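Local coordinates for putative fusidic acid resistance protein (Staphylococcus aureus, PDB 2YB5) that confers resistance to the antibiotic fusidic acid, probably by binding elongation factor G and helping to clear it from the ribosome, at residues N32-K35 / T36-D39. Residues are numbered along the deposited sequence; the frame is centred on the assembly and turned at random.
Sequences NSHK and TQKD
His34 and Gln37 each carry CG beside the backbone N, with chi1 of -66° and -67°, and the Gln37 chain then runs out extended, bringing its amide alongside the imidazole. Amide and imidazole head in a common direction, tilted 35° to each other, and Gln37 NE2 lies 3.2 Å from His34 CD2, approaching the ring obliquely. The ring's ND1 is hydrogen-bonded to the backbone O of Asp30, which should restrict its rotation, while both side chains rest on Leu25 of helix 9-27. His34 is the N-cap residue of helix 35-50, and the first turn closes by main-chain bonds: Lys38 N to His34 O and Asp39 N to Lys35 O, both 2.9 Å. A water accepts from Thr36 N (3.0 Å) and donates to Ser33 O (2.9 Å), bridging loop and helix. On another side of the turn Lys35 curls through bends at chi2, chi3 and chi4, its CD beside Asp39 OD2, whereas its NZ stays 5.0 Å from that oxygen. Lys38 instead forms a salt bridge to Asp64. At this exposed helix start, within the N-terminal family region of an elongation factor G-binding protein, the directional bonds are thus those of the main chain, the water and the Asp30–His34 link, and the Lys35–Asp39 attraction is probably only a weak, solvent-screened addition.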
loop_
_atom_site.group_PDB
_atom_site.type_symbol
_atom_site.label_atom_id
_atom_site.label_comp_id
_atom_site.label_asym_id
_atom_site.label_seq_id
_atom_site.Cartn_x
_atom_site.Cartn_y
_atom_site.Cartn_z
ATOM N N ASN A 32 -16.763 26.811 8.250
ATOM C CA ASN A 32 -16.199 28.148 8.225
ATOM C C ASN A 32 -14.774 28.182 8.778
ATOM O O ASN A 32 -13.887 28.770 8.168
ATOM C CB ASN A 32 -17.077 29.098 9.022
ATOM C CG ASN A 32 -16.663 30.544 8.857
ATOM O OD1 ASN A 32 -16.109 30.925 7.815
ATOM N ND2 ASN A 32 -16.928 31.359 9.892
ATOM N N SER A 33 -14.565 27.548 9.930
ATOM C CA SER A 33 -13.232 27.465 10.547
ATOM C C SER A 33 -12.294 26.494 9.825
ATOM O O SER A 33 -11.072 26.625 9.921
ATOM C CB SER A 33 -13.353 27.057 12.018
ATOM O OG SER A 33 -14.158 27.987 12.728
ATOM N N HIS A 34 -12.867 25.530 9.111
ATOM C CA HIS A 34 -12.100 24.478 8.459
ATOM C C HIS A 34 -12.052 24.618 6.930
ATOM O O HIS A 34 -11.795 23.642 6.234
ATOM C CB HIS A 34 -12.710 23.112 8.811
ATOM C CG HIS A 34 -12.605 22.749 10.262
ATOM N ND1 HIS A 34 -13.369 23.347 11.238
ATOM C CD2 HIS A 34 -11.837 21.828 10.896
ATOM C CE1 HIS A 34 -13.068 22.826 12.414
ATOM N NE2 HIS A 34 -12.148 21.894 12.233
ATOM N N LYS A 35 -12.309 25.818 6.407
ATOM C CA LYS A 35 -12.339 26.015 4.954
ATOM C C LYS A 35 -10.956 25.789 4.340
ATOM O O LYS A 35 -10.832 25.126 3.316
ATOM C CB LYS A 35 -12.840 27.411 4.603
ATOM C CG LYS A 35 -13.086 27.639 3.107
ATOM C CD LYS A 35 -11.841 28.133 2.349
ATOM C CE LYS A 35 -11.362 29.515 2.806
ATOM N NZ LYS A 35 -12.431 30.535 2.752
ATOM N N THR A 36 -9.931 26.350 4.971
ATOM C CA THR A 36 -8.565 26.228 4.481
ATOM C C THR A 36 -8.111 24.761 4.449
ATOM O O THR A 36 -7.466 24.337 3.501
ATOM C CB THR A 36 -7.597 27.074 5.315
ATOM O OG1 THR A 36 -8.001 28.451 5.249
ATOM C CG2 THR A 36 -6.174 26.932 4.789
ATOM N N GLN A 37 -8.484 24.002 5.475
ATOM C CA GLN A 37 -8.235 22.575 5.523
ATOM C C GLN A 37 -8.979 21.868 4.398
ATOM O O GLN A 37 -8.421 20.977 3.764
ATOM C CB GLN A 37 -8.643 21.971 6.872
ATOM C CG GLN A 37 -7.788 22.435 8.059
ATOM C CD GLN A 37 -8.349 22.002 9.407
ATOM O OE1 GLN A 37 -8.259 20.835 9.783
ATOM N NE2 GLN A 37 -8.925 22.959 10.152
ATOM N N LYS A 38 -10.233 22.262 4.161
ATOM C CA LYS A 38 -11.033 21.632 3.112
ATOM C C LYS A 38 -10.389 21.826 1.755
ATOM O O LYS A 38 -10.249 20.875 0.997
ATOM C CB LYS A 38 -12.462 22.174 3.064
ATOM C CG LYS A 38 -13.372 21.402 2.091
ATOM C CD LYS A 38 -14.684 22.147 1.834
ATOM C CE LYS A 38 -14.521 23.262 0.798
ATOM N NZ LYS A 38 -15.828 23.723 0.235
ATOM N N ASP A 39 -10.002 23.059 1.446
ATOM C CA ASP A 39 -9.371 23.332 0.155
ATOM C C ASP A 39 -8.039 22.574 0.079
ATOM O O ASP A 39 -7.663 22.102 -0.984
ATOM C CB ASP A 39 -9.143 24.828 -0.064
ATOM C CG ASP A 39 -10.440 25.614 -0.213
ATOM O OD1 ASP A 39 -11.461 25.047 -0.657
ATOM O OD2 ASP A 39 -10.430 26.820 0.103
HETATM O O HOH W 1 -10.243 27.980 7.450
#